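Long-range contacts in MHC class I antigen (Ctenopharyngodon idella, PDB 5H5Z), which pairs with beta-2-microglobulin and binds a peptide in the groove of its alpha 1 and alpha 2 domains, probably to present it to T cells: residues 72-76 against 90-94; 30-34 against 44-49; 122-127 against 152-157. Residue numbers count along the deposited sequence, not the author numbering.

Contact 1 (72-76 against 90-94)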
ATOM      1  N   PHE A  72     -14.492  18.592  -2.216  1.00 27.85           N
ATOM      2  CA  PHE A  72     -14.063  18.002  -0.944  1.00 28.89           C
ATOM      3  C   PHE A  72     -14.066  18.992   0.214  1.00 32.38           C
ATOM      4  O   PHE A  72     -14.457  18.633   1.333  1.00 31.59           O
ATOM      5  CB  PHE A  72     -12.690  17.339  -1.080  1.00 30.71           C
ATOM      6  CG  PHE A  72     -12.756  15.851  -1.263  1.00 28.13           C
ATOM      7  CD1 PHE A  72     -13.610  15.284  -2.209  1.00 25.42           C
ATOM      8  CD2 PHE A  72     -11.951  15.010  -0.494  1.00 28.51           C
ATOM      9  CE1 PHE A  72     -13.669  13.907  -2.370  1.00 29.13           C
ATOM     10  CE2 PHE A  72     -12.004  13.632  -0.657  1.00 25.91           C
ATOM     11  CZ  PHE A  72     -12.867  13.083  -1.590  1.00 25.97           C
ATOM     12  N   LYS A  73     -13.633  20.226  -0.054  1.00 30.61           N
ATOM     13  CA  LYS A  73     -13.690  21.308   0.936  1.00 36.24           C
ATOM     14  C   LYS A  73     -15.123  21.533   1.407  1.00 35.38           C
ATOM     15  O   LYS A  73     -15.388  21.636   2.605  1.00 35.23           O
ATOM     16  CB  LYS A  73     -13.150  22.615   0.348  1.00 39.85           C
ATOM     17  CG  LYS A  73     -11.645  22.809   0.439  1.00 46.69           C
ATOM     18  CD  LYS A  73     -11.207  24.057  -0.325  1.00 50.74           C
ATOM     19  CE  LYS A  73     -11.625  25.353   0.360  1.00 55.50           C
ATOM     20  NZ  LYS A  73     -10.831  25.629   1.591  1.00 57.62           N
ATOM     21  N   ASP A  74     -16.041  21.602   0.446  1.00 34.20           N
ATOM     22  CA  ASP A  74     -17.452  21.875   0.721  1.00 36.37           C
ATOM     23  C   ASP A  74     -18.089  20.708   1.472  1.00 39.46           C
ATOM     24  O   ASP A  74     -18.865  20.908   2.415  1.00 40.39           O
ATOM     25  CB  ASP A  74     -18.207  22.118  -0.589  1.00 35.90           C
ATOM     26  CG  ASP A  74     -17.739  23.373  -1.325  1.00 42.01           C
ATOM     27  OD1 ASP A  74     -16.945  24.162  -0.765  1.00 40.77           O
ATOM     28  OD2 ASP A  74     -18.177  23.572  -2.478  1.00 47.84           O
ATOM     29  N   SER A  75     -17.743  19.495   1.042  1.00 34.12           N
ATOM     30  CA  SER A  75     -18.294  18.266   1.601  1.00 33.18           C
ATOM     31  C   SER A  75     -17.904  18.058   3.063  1.00 30.29           C
ATOM     32  O   SER A  75     -18.770  17.808   3.900  1.00 33.30           O
ATOM     33  CB  SER A  75     -17.874  17.054   0.766  1.00 29.87           C
ATOM     34  OG  SER A  75     -18.516  17.068  -0.499  1.00 29.03           O
ATOM     35  N   ILE A  76     -16.612  18.176   3.369  1.00 30.65           N
ATOM     36  CA  ILE A  76     -16.131  17.964   4.740  1.00 32.41           C
ATOM     37  C   ILE A  76     -16.736  18.986   5.714  1.00 35.28           C
ATOM     38  O   ILE A  76     -17.022  18.654   6.863  1.00 37.74           O
ATOM     39  CB  ILE A  76     -14.583  17.896   4.836  1.00 33.64           C
ATOM     40  CG1 ILE A  76     -14.149  17.260   6.165  1.00 33.57           C
ATOM     41  CG2 ILE A  76     -13.944  19.266   4.621  1.00 34.26           C
ATOM     42  CD1 ILE A  76     -12.706  16.798   6.194  1.00 33.20           C
ATOM     43  N   HIS A  90     -10.330  16.741  10.913  1.00 32.21           N
ATOM     44  CA  HIS A  90     -11.216  15.704  10.402  1.00 29.52           C
ATOM     45  C   HIS A  90     -10.842  15.341   8.970  1.00 29.33           C
ATOM     46  O   HIS A  90     -10.171  16.115   8.283  1.00 30.77           O
ATOM     47  CB  HIS A  90     -12.682  16.124  10.533  1.00 32.96           C
ATOM     48  CG  HIS A  90     -13.113  16.344  11.950  1.00 35.66           C
ATOM     49  ND1 HIS A  90     -13.444  15.307  12.797  1.00 37.28           N
ATOM     50  CD2 HIS A  90     -13.238  17.479  12.679  1.00 40.17           C
ATOM     51  CE1 HIS A  90     -13.767  15.795  13.982  1.00 39.97           C
ATOM     52  NE2 HIS A  90     -13.651  17.111  13.937  1.00 40.21           N
ATOM     53  N   THR A  91     -11.257  14.152   8.541  1.00 27.95           N
ATOM     54  CA  THR A  91     -10.876  13.629   7.232  1.00 25.54           C
ATOM     55  C   THR A  91     -12.091  13.187   6.429  1.00 27.82           C
ATOM     56  O   THR A  91     -13.090  12.719   6.989  1.00 25.32           O
ATOM     57  CB  THR A  91      -9.913  12.424   7.334  1.00 31.51           C
ATOM     58  OG1 THR A  91     -10.637  11.268   7.767  1.00 34.53           O
ATOM     59  CG2 THR A  91      -8.774  12.696   8.307  1.00 28.70           C
ATOM     60  N   TRP A  92     -11.976  13.332   5.112  1.00 24.61           N
ATOM     61  CA  TRP A  92     -12.990  12.914   4.170  1.00 21.96           C
ATOM     62  C   TRP A  92     -12.269  12.142   3.074  1.00 22.23           C
ATOM     63  O   TRP A  92     -11.290  12.626   2.498  1.00 23.64           O
ATOM     64  CB  TRP A  92     -13.714  14.147   3.607  1.00 21.77           C
ATOM     65  CG  TRP A  92     -14.776  13.863   2.573  1.00 23.42           C
ATOM     66  CD1 TRP A  92     -14.761  14.237   1.256  1.00 25.76           C
ATOM     67  CD2 TRP A  92     -16.007  13.159   2.775  1.00 24.17           C
ATOM     68  NE1 TRP A  92     -15.908  13.813   0.626  1.00 23.89           N
ATOM     69  CE2 TRP A  92     -16.691  13.150   1.537  1.00 25.84           C
ATOM     70  CE3 TRP A  92     -16.608  12.549   3.891  1.00 23.88           C
ATOM     71  CZ2 TRP A  92     -17.939  12.538   1.373  1.00 23.88           C
ATOM     72  CZ3 TRP A  92     -17.848  11.939   3.730  1.00 23.71           C
ATOM     73  CH2 TRP A  92     -18.499  11.937   2.474  1.00 24.39           C
ATOM     74  N   GLN A  93     -12.745  10.931   2.811  1.00 22.29           N
ATOM     75  CA  GLN A  93     -12.088  10.038   1.859  1.00 20.95           C
ATOM     76  C   GLN A  93     -13.043   9.518   0.799  1.00 21.30           C
ATOM     77  O   GLN A  93     -14.227   9.302   1.059  1.00 21.61           O
ATOM     78  CB  GLN A  93     -11.476   8.841   2.585  1.00 21.34           C
ATOM     79  CG  GLN A  93     -10.190   9.121   3.336  1.00 21.05           C
ATOM     80  CD  GLN A  93      -9.876   8.019   4.334  1.00 23.96           C
ATOM     81  OE1 GLN A  93     -10.566   7.863   5.339  1.00 23.48           O
ATOM     82  NE2 GLN A  93      -8.841   7.241   4.052  1.00 21.22           N
ATOM     83  N   ASN A  94     -12.500   9.297  -0.392  1.00 20.79           N
ATOM     84  CA  ASN A  94     -13.220   8.672  -1.487  1.00 19.27           C
ATOM     85  C   ASN A  94     -12.273   7.669  -2.136  1.00 20.39           C
ATOM     86  O   ASN A  94     -11.113   7.986  -2.414  1.00 19.74           O
ATOM     87  CB  ASN A  94     -13.662   9.752  -2.486  1.00 19.09           C
ATOM     88  CG  ASN A  94     -14.446   9.206  -3.680  1.00 19.60           C
ATOM     89  OD1 ASN A  94     -15.169   8.207  -3.595  1.00 21.86           O
ATOM     90  ND2 ASN A  94     -14.338   9.907  -4.794  1.00 18.68           N
TER
HETATM   91  O   HOH W   1     -17.241  14.600  -1.753  1.00 32.20           O

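Contact 2 (30-34 against 44-49)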
ATOM      1  N   GLY A  30      -0.451  -0.138  -8.139  1.00 19.63           N
ATOM      2  CA  GLY A  30       0.797   0.594  -8.306  1.00 22.17           C
ATOM      3  C   GLY A  30       0.495   2.006  -8.767  1.00 23.47           C
ATOM      4  O   GLY A  30      -0.212   2.204  -9.762  1.00 22.94           O
ATOM      5  N   GLN A  31       1.028   2.990  -8.048  1.00 20.55           N
ATOM      6  CA  GLN A  31       0.712   4.392  -8.316  1.00 19.43           C
ATOM      7  C   GLN A  31       1.234   4.852  -9.675  1.00 19.56           C
ATOM      8  O   GLN A  31       2.393   4.617 -10.002  1.00 22.44           O
ATOM      9  CB  GLN A  31       1.283   5.309  -7.231  1.00 20.49           C
ATOM     10  CG  GLN A  31       1.159   6.779  -7.607  1.00 22.40           C
ATOM     11  CD  GLN A  31       1.887   7.731  -6.678  1.00 24.57           C
ATOM     12  OE1 GLN A  31       1.416   8.846  -6.437  1.00 25.65           O
ATOM     13  NE2 GLN A  31       3.046   7.319  -6.175  1.00 24.88           N
ATOM     14  N   PHE A  32       0.379   5.516 -10.450  1.00 18.64           N
ATOM     15  CA  PHE A  32       0.811   6.124 -11.711  1.00 18.93           C
ATOM     16  C   PHE A  32       0.541   7.634 -11.771  1.00 20.12           C
ATOM     17  O   PHE A  32       1.022   8.312 -12.677  1.00 21.02           O
ATOM     18  CB  PHE A  32       0.183   5.398 -12.917  1.00 18.97           C
ATOM     19  CG  PHE A  32      -1.258   5.768 -13.173  1.00 19.30           C
ATOM     20  CD1 PHE A  32      -2.286   5.141 -12.476  1.00 17.30           C
ATOM     21  CD2 PHE A  32      -1.587   6.741 -14.119  1.00 21.40           C
ATOM     22  CE1 PHE A  32      -3.613   5.480 -12.701  1.00 17.95           C
ATOM     23  CE2 PHE A  32      -2.916   7.087 -14.355  1.00 19.80           C
ATOM     24  CZ  PHE A  32      -3.932   6.456 -13.644  1.00 19.42           C
ATOM     25  N   MET A  33      -0.215   8.153 -10.801  1.00 19.17           N
ATOM     26  CA  MET A  33      -0.627   9.561 -10.790  1.00 20.21           C
ATOM     27  C   MET A  33      -0.604  10.115  -9.369  1.00 18.56           C
ATOM     28  O   MET A  33      -0.914   9.392  -8.419  1.00 20.52           O
ATOM     29  CB  MET A  33      -2.035   9.687 -11.388  1.00 24.16           C
ATOM     30  CG  MET A  33      -2.643  11.085 -11.386  1.00 31.04           C
ATOM     31  SD  MET A  33      -3.373  11.540  -9.801  1.00 36.50           S
ATOM     32  CE  MET A  33      -4.751  10.424  -9.708  1.00 33.00           C
ATOM     33  N   TYR A  34      -0.251  11.394  -9.242  1.00 19.22           N
ATOM     34  CA  TYR A  34      -0.353  12.126  -7.976  1.00 17.25           C
ATOM     35  C   TYR A  34      -0.948  13.525  -8.197  1.00 20.36           C
ATOM     36  O   TYR A  34      -0.669  14.161  -9.208  1.00 21.17           O
ATOM     37  CB  TYR A  34       1.022  12.258  -7.324  1.00 19.73           C
ATOM     38  CG  TYR A  34       0.996  13.031  -6.026  1.00 23.03           C
ATOM     39  CD1 TYR A  34       0.592  12.415  -4.845  1.00 23.97           C
ATOM     40  CD2 TYR A  34       1.356  14.379  -5.981  1.00 24.07           C
ATOM     41  CE1 TYR A  34       0.563  13.108  -3.650  1.00 25.48           C
ATOM     42  CE2 TYR A  34       1.327  15.084  -4.787  1.00 27.40           C
ATOM     43  CZ  TYR A  34       0.931  14.438  -3.626  1.00 26.40           C
ATOM     44  OH  TYR A  34       0.896  15.112  -2.435  1.00 27.69           O
ATOM     45  N   PRO A  44       2.556  12.647 -13.564  1.00 22.38           N
ATOM     46  CA  PRO A  44       2.830  11.233 -13.829  1.00 23.01           C
ATOM     47  C   PRO A  44       3.743  10.617 -12.779  1.00 22.19           C
ATOM     48  O   PRO A  44       4.606  11.305 -12.232  1.00 23.81           O
ATOM     49  CB  PRO A  44       3.552  11.263 -15.182  1.00 23.43           C
ATOM     50  CG  PRO A  44       4.152  12.624 -15.267  1.00 27.46           C
ATOM     51  CD  PRO A  44       3.152  13.520 -14.598  1.00 26.21           C
ATOM     52  N   LYS A  45       3.557   9.328 -12.514  1.00 23.62           N
ATOM     53  CA  LYS A  45       4.405   8.628 -11.554  1.00 23.76           C
ATOM     54  C   LYS A  45       5.039   7.340 -12.094  1.00 23.40           C
ATOM     55  O   LYS A  45       5.758   6.673 -11.369  1.00 28.30           O
ATOM     56  CB  LYS A  45       3.638   8.348 -10.254  1.00 22.95           C
ATOM     57  CG  LYS A  45       3.207   9.587  -9.467  1.00 23.55           C
ATOM     58  CD  LYS A  45       4.374  10.430  -8.952  1.00 24.50           C
ATOM     59  CE  LYS A  45       5.218   9.680  -7.926  1.00 29.34           C
ATOM     60  NZ  LYS A  45       6.254  10.548  -7.302  1.00 32.76           N
ATOM     61  N   THR A  46       4.771   6.987 -13.350  1.00 24.30           N
ATOM     62  CA  THR A  46       5.431   5.831 -13.986  1.00 27.65           C
ATOM     63  C   THR A  46       5.969   6.195 -15.364  1.00 25.84           C
ATOM     64  O   THR A  46       5.473   7.125 -16.002  1.00 26.67           O
ATOM     65  CB  THR A  46       4.489   4.621 -14.165  1.00 28.63           C
ATOM     66  OG1 THR A  46       3.419   4.970 -15.054  1.00 28.81           O
ATOM     67  CG2 THR A  46       3.914   4.163 -12.848  1.00 28.90           C
ATOM     68  N   GLU A  47       6.976   5.454 -15.825  1.00 25.69           N
ATOM     69  CA  GLU A  47       7.502   5.640 -17.178  1.00 26.87           C
ATOM     70  C   GLU A  47       6.449   5.356 -18.249  1.00 25.40           C
ATOM     71  O   GLU A  47       6.402   6.047 -19.268  1.00 28.93           O
ATOM     72  CB  GLU A  47       8.748   4.783 -17.407  1.00 32.45           C
ATOM     73  CG  GLU A  47       9.973   5.246 -16.628  1.00 40.33           C
ATOM     74  CD  GLU A  47      10.833   6.247 -17.384  1.00 52.95           C
ATOM     75  OE1 GLU A  47      10.311   7.311 -17.784  1.00 68.05           O
ATOM     76  OE2 GLU A  47      12.044   5.972 -17.557  1.00 51.69           O
ATOM     77  N   TRP A  48       5.591   4.363 -18.018  1.00 27.12           N
ATOM     78  CA  TRP A  48       4.603   4.002 -19.044  1.00 27.62           C
ATOM     79  C   TRP A  48       3.533   5.069 -19.288  1.00 25.71           C
ATOM     80  O   TRP A  48       3.071   5.213 -20.418  1.00 26.66           O
ATOM     81  CB  TRP A  48       4.002   2.604 -18.835  1.00 28.81           C
ATOM     82  CG  TRP A  48       3.303   2.374 -17.526  1.00 25.85           C
ATOM     83  CD1 TRP A  48       3.803   1.715 -16.434  1.00 28.96           C
ATOM     84  CD2 TRP A  48       1.967   2.760 -17.184  1.00 24.12           C
ATOM     85  NE1 TRP A  48       2.867   1.684 -15.427  1.00 26.69           N
ATOM     86  CE2 TRP A  48       1.732   2.324 -15.858  1.00 25.27           C
ATOM     87  CE3 TRP A  48       0.949   3.456 -17.859  1.00 23.17           C
ATOM     88  CZ2 TRP A  48       0.516   2.546 -15.200  1.00 24.19           C
ATOM     89  CZ3 TRP A  48      -0.259   3.676 -17.203  1.00 22.72           C
ATOM     90  CH2 TRP A  48      -0.463   3.223 -15.880  1.00 22.11           C
ATOM     91  N   ILE A  49       3.137   5.810 -18.249  1.00 24.41           N
ATOM     92  CA  ILE A  49       2.203   6.923 -18.446  1.00 23.50           C
ATOM     93  C   ILE A  49       2.904   8.134 -19.074  1.00 24.92           C
ATOM     94  O   ILE A  49       2.318   8.812 -19.923  1.00 28.10           O
ATOM     95  CB  ILE A  49       1.367   7.281 -17.175  1.00 21.73           C
ATOM     96  CG1 ILE A  49       0.198   8.210 -17.527  1.00 21.91           C
ATOM     97  CG2 ILE A  49       2.219   7.883 -16.061  1.00 22.87           C
ATOM     98  CD1 ILE A  49      -0.916   7.540 -18.306  1.00 23.73           C
TER

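Contact 3 (122-127 against 152-157)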
ATOM      1  N   LEU A 122     -21.775   3.051  -2.980  1.00 22.66           N
ATOM      2  CA  LEU A 122     -22.619   2.814  -4.135  1.00 21.53           C
ATOM      3  C   LEU A 122     -23.012   1.348  -4.250  1.00 23.65           C
ATOM      4  O   LEU A 122     -22.158   0.457  -4.209  1.00 24.96           O
ATOM      5  CB  LEU A 122     -21.919   3.264  -5.430  1.00 22.25           C
ATOM      6  CG  LEU A 122     -22.608   2.974  -6.774  1.00 21.64           C
ATOM      7  CD1 LEU A 122     -23.952   3.684  -6.876  1.00 23.70           C
ATOM      8  CD2 LEU A 122     -21.703   3.360  -7.936  1.00 23.47           C
ATOM      9  N   ASP A 123     -24.311   1.114  -4.381  1.00 27.22           N
ATOM     10  CA  ASP A 123     -24.812  -0.141  -4.914  1.00 34.11           C
ATOM     11  C   ASP A 123     -25.205   0.133  -6.366  1.00 35.49           C
ATOM     12  O   ASP A 123     -26.251   0.740  -6.630  1.00 37.26           O
ATOM     13  CB  ASP A 123     -26.015  -0.637  -4.107  1.00 35.29           C
ATOM     14  CG  ASP A 123     -26.505  -2.008  -4.558  1.00 46.70           C
ATOM     15  OD1 ASP A 123     -26.329  -2.364  -5.743  1.00 49.74           O
ATOM     16  OD2 ASP A 123     -27.082  -2.731  -3.723  1.00 49.70           O
ATOM     17  N   LYS A 124     -24.367  -0.294  -7.309  1.00 31.64           N
ATOM     18  CA  LYS A 124     -24.635   0.020  -8.717  1.00 37.88           C
ATOM     19  C   LYS A 124     -25.588  -0.972  -9.406  1.00 38.95           C
ATOM     20  O   LYS A 124     -25.891  -0.830 -10.595  1.00 47.57           O
ATOM     21  CB  LYS A 124     -23.341   0.267  -9.516  1.00 40.46           C
ATOM     22  CG  LYS A 124     -22.482  -0.944  -9.840  1.00 39.92           C
ATOM     23  CD  LYS A 124     -21.393  -0.539 -10.828  1.00 44.33           C
ATOM     24  CE  LYS A 124     -20.484  -1.697 -11.206  1.00 40.12           C
ATOM     25  NZ  LYS A 124     -21.179  -2.733 -12.020  1.00 34.81           N
ATOM     26  N   ASN A 125     -26.061  -1.958  -8.645  1.00 41.84           N
ATOM     27  CA  ASN A 125     -27.134  -2.840  -9.101  1.00 42.48           C
ATOM     28  C   ASN A 125     -28.508  -2.196  -8.920  1.00 40.42           C
ATOM     29  O   ASN A 125     -29.356  -2.271  -9.810  1.00 42.59           O
ATOM     30  CB  ASN A 125     -27.087  -4.185  -8.370  1.00 48.96           C
ATOM     31  CG  ASN A 125     -25.880  -5.024  -8.753  1.00 40.96           C
ATOM     32  OD1 ASN A 125     -25.120  -4.678  -9.661  1.00 53.50           O
ATOM     33  ND2 ASN A 125     -25.704  -6.141  -8.062  1.00 42.28           N
ATOM     34  N   THR A 126     -28.715  -1.564  -7.765  1.00 38.25           N
ATOM     35  CA  THR A 126     -29.991  -0.929  -7.438  1.00 37.97           C
ATOM     36  C   THR A 126     -29.976   0.578  -7.687  1.00 38.20           C
ATOM     37  O   THR A 126     -31.000   1.249  -7.524  1.00 38.52           O
ATOM     38  CB  THR A 126     -30.394  -1.179  -5.970  1.00 40.68           C
ATOM     39  OG1 THR A 126     -29.321  -0.786  -5.104  1.00 38.45           O
ATOM     40  CG2 THR A 126     -30.720  -2.651  -5.741  1.00 42.60           C
ATOM     41  N   LEU A 127     -28.814   1.101  -8.079  1.00 35.68           N
ATOM     42  CA  LEU A 127     -28.623   2.537  -8.309  1.00 36.09           C
ATOM     43  C   LEU A 127     -29.014   3.358  -7.080  1.00 33.79           C
ATOM     44  O   LEU A 127     -29.707   4.376  -7.178  1.00 34.10           O
ATOM     45  CB  LEU A 127     -29.373   3.001  -9.568  1.00 36.10           C
ATOM     46  CG  LEU A 127     -28.791   2.523 -10.901  1.00 37.83           C
ATOM     47  CD1 LEU A 127     -29.795   2.692 -12.032  1.00 46.56           C
ATOM     48  CD2 LEU A 127     -27.497   3.263 -11.206  1.00 36.35           C
ATOM     49  N   ASN A 152     -22.095   7.723 -11.693  1.00 22.56           N
ATOM     50  CA  ASN A 152     -20.990   6.938 -11.172  1.00 20.53           C
ATOM     51  C   ASN A 152     -20.918   5.554 -11.814  1.00 20.62           C
ATOM     52  O   ASN A 152     -19.841   5.117 -12.210  1.00 23.80           O
ATOM     53  CB  ASN A 152     -21.110   6.808  -9.649  1.00 21.58           C
ATOM     54  CG  ASN A 152     -20.719   8.077  -8.901  1.00 21.74           C
ATOM     55  OD1 ASN A 152     -20.642   8.059  -7.682  1.00 22.68           O
ATOM     56  ND2 ASN A 152     -20.462   9.173  -9.621  1.00 21.11           N
ATOM     57  N   LYS A 153     -22.062   4.876 -11.918  1.00 20.08           N
ATOM     58  CA  LYS A 153     -22.155   3.598 -12.639  1.00 20.71           C
ATOM     59  C   LYS A 153     -21.711   3.733 -14.099  1.00 22.04           C
ATOM     60  O   LYS A 153     -20.961   2.886 -14.605  1.00 21.75           O
ATOM     61  CB  LYS A 153     -23.577   3.029 -12.549  1.00 24.80           C
ATOM     62  CG  LYS A 153     -23.818   1.747 -13.336  1.00 28.75           C
ATOM     63  CD  LYS A 153     -25.302   1.419 -13.379  1.00 35.52           C
ATOM     64  CE  LYS A 153     -25.612   0.242 -14.290  1.00 41.29           C
ATOM     65  NZ  LYS A 153     -25.206  -1.059 -13.689  1.00 39.64           N
ATOM     66  N   GLY A 154     -22.169   4.793 -14.770  1.00 20.82           N
ATOM     67  CA  GLY A 154     -21.738   5.076 -16.141  1.00 21.20           C
ATOM     68  C   GLY A 154     -20.229   5.199 -16.248  1.00 21.89           C
ATOM     69  O   GLY A 154     -19.602   4.596 -17.129  1.00 23.75           O
ATOM     70  N   TYR A 155     -19.639   5.982 -15.345  1.00 22.12           N
ATOM     71  CA  TYR A 155     -18.187   6.117 -15.282  1.00 20.90           C
ATOM     72  C   TYR A 155     -17.478   4.775 -15.047  1.00 20.22           C
ATOM     73  O   TYR A 155     -16.521   4.434 -15.755  1.00 19.07           O
ATOM     74  CB  TYR A 155     -17.760   7.127 -14.204  1.00 20.95           C
ATOM     75  CG  TYR A 155     -16.271   7.081 -13.957  1.00 19.92           C
ATOM     76  CD1 TYR A 155     -15.384   7.774 -14.788  1.00 20.73           C
ATOM     77  CD2 TYR A 155     -15.738   6.293 -12.929  1.00 20.22           C
ATOM     78  CE1 TYR A 155     -14.016   7.705 -14.587  1.00 19.62           C
ATOM     79  CE2 TYR A 155     -14.373   6.214 -12.725  1.00 20.68           C
ATOM     80  CZ  TYR A 155     -13.519   6.924 -13.550  1.00 21.04           C
ATOM     81  OH  TYR A 155     -12.165   6.851 -13.337  1.00 20.46           O
ATOM     82  N   LEU A 156     -17.935   4.023 -14.047  1.00 20.26           N
ATOM     83  CA  LEU A 156     -17.261   2.773 -13.668  1.00 18.25           C
ATOM     84  C   LEU A 156     -17.278   1.721 -14.775  1.00 20.22           C
ATOM     85  O   LEU A 156     -16.275   1.046 -15.020  1.00 21.71           O
ATOM     86  CB  LEU A 156     -17.881   2.186 -12.394  1.00 19.61           C
ATOM     87  CG  LEU A 156     -17.639   2.934 -11.081  1.00 19.06           C
ATOM     88  CD1 LEU A 156     -18.453   2.290  -9.965  1.00 19.55           C
ATOM     89  CD2 LEU A 156     -16.162   2.974 -10.715  1.00 18.52           C
ATOM     90  N   GLU A 157     -18.421   1.581 -15.431  1.00 20.56           N
ATOM     91  CA  GLU A 157     -18.617   0.521 -16.416  1.00 23.50           C
ATOM     92  C   GLU A 157     -18.118   0.893 -17.809  1.00 24.63           C
ATOM     93  O   GLU A 157     -17.894   0.015 -18.641  1.00 26.59           O
ATOM     94  CB  GLU A 157     -20.088   0.103 -16.464  1.00 23.81           C
ATOM     95  CG  GLU A 157     -20.576  -0.485 -15.147  1.00 25.15           C
ATOM     96  CD  GLU A 157     -22.029  -0.914 -15.172  1.00 30.05           C
ATOM     97  OE1 GLU A 157     -22.719  -0.678 -16.182  1.00 32.39           O
ATOM     98  OE2 GLU A 157     -22.483  -1.497 -14.168  1.00 33.67           O
TER

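Contact 1 (72-76 against 90-94)
The helical segment 72-76 crosses strand 90-94 at 122° between N-to-C directions, with the two axes 9.0 Å apart at closest approach; the nearest CA atoms, those of Ile-76 and Trp-92, are 6.0 Å apart. This is the alpha 1 helix lying over the floor of the MHC class I groove, and the gap is filled by helix side chains, which meet both side chains and backbone of the strand, and by one water. Trp-92 turns the edge of its five-membered ring to the face of Phe-72, an edge-to-face pair with centroids 4.3 Å apart and planes at 64°; Phe-72 CD2 and Trp-92 CD1 are 3.4 Å apart. The Phe-72 ring edge also meets Asn-94, CZ to CB 3.5 Å. One helical turn on, Ile-76 CD1 packs 3.8 Å from Trp-92 CB and 3.4 Å from His-90 O, against the strand backbone. Ser-75 CB makes a CH-pi contact over the indole face, 4.2 Å from the centroid of the Trp-92 five-membered ring and 28° off its normal. A water donates to Ser-75 OG (3.0 Å) and accepts from Trp-92 NE1 (2.8 Å). Ser-75 OG also bonds Val-71 O and the peptide backbone, and Trp-92 touches an apolar peptide side chain. Strand 90-100 runs between strands 3-13 and 106-114, beneath helix 55-82, while Gln-93 on its other face bonds Trp-61 of the beta-2-microglobulin chain.

Contact 2 (30-34 against 44-49)
Phe-32 packs its CB 3.7 Å from Trp-48 CZ2, and its ring lies near parallel to the indole six-membered ring (planes at 28°) but slid so far aside, with centroids 5.5 Å apart, that the two barely overlap. Phe-32 belongs to a classic beta bulge in strand 30-36 of the MHC class I floor: it and Met-33 both face Gly-25 of strand 21-27. The helical value of psi at Phe-32 (-10°) marks the irregularity in an otherwise extended segment. Across the other edge, Met-33 and Pro-44 form an antiparallel non-hydrogen-bonded pair, CA to CA 4.9 Å, with both side chains on one face of the sheet, where each touches Trp-58 of helix 55-82. The chain then leaves the sheet for helix 47-50. Lys-45 N gives its hydrogen to Phe-32 O at 2.7 Å, although the 139° angle at the hydrogen is well short of linear. The aliphatic part of Lys-45 lies along the strand, its CG 3.8 Å from Met-33 C and 4.1 Å from Tyr-34 CB, while NZ makes a long, weak ion pair with Asp-54 of the beta-2-microglobulin chain. Ile-49 closes on the Phe-32 ring edge, CG1 to CD2 4.1 Å; Tyr-167 of helix 148-170 touches both residues. Two atoms of the Thr-46 side chain are engaged: CG2 lies 3.3 Å from Gln-31 O, and OG1, at the N-cap position, accepts a weak capping bond from Ile-49 N at 3.3 Å.

Contact 3 (122-127 against 152-157)
Glu-157 OE2 is shared by two lysines, Lys-124 NZ across the contact and Lys-153 NZ one helical turn earlier, each at 2.8 Å; the three side chains form a salt-bridge network. Lys-153 NZ also donates to Lys-124 O at 3.2 Å, so this ammonium group links the helix to the loop backbone as well. Within the loop, Asp-123 OD1 accepts from Asn-125 N at 2.9 Å, an Asx turn, and from Thr-126 N at 3.2 Å. Behind the charges the two lysines pack by their stems, Lys-124 CB lying 4.1 Å from Lys-153 CB, and their CA atoms, 5.9 Å apart, are the nearest pair between the segments. Leu-127 CD2 extends this aliphatic layer to Lys-153 CD at 3.6 Å. Leu-122 CD2 reaches Asn-152 CB (3.9 Å) and Leu-156 CD1 (4.0 Å), residues a turn apart on the helix. The contact joins the turn between floor strands 117-123 and 128-131 to the alpha 2 helix 148-170 of the MHC fold. Trp-129 of strand 128-131 and Tyr-110 of strand 106-114 both touch Leu-122 and Asn-152 below the helix.

All three contacts join the same eight-stranded antiparallel sheet, the floor of the peptide groove, to chain lying above or beside it. Contact 1 sets the alpha 1 helix on the floor and contact 3 joins the alpha 2 helix to a strand turn; their centres are 21 Å apart and their nearest atoms about 7 Å. Ser-75 OG of contact 1 bonds the peptide backbone; in contact 3 Asn-152 packs on a polar peptide side chain. Contact 2 lies at the sheet edge formed by strand 43-44, ahead of helix 55-82, its centre 25 Å from that of contact 1 and 26 Å from that of contact 3. Contacts 1 and 2 also meet beta-2-microglobulin, through a hydrogen bond of Gln-93 and a long, weak ion pair of Lys-45.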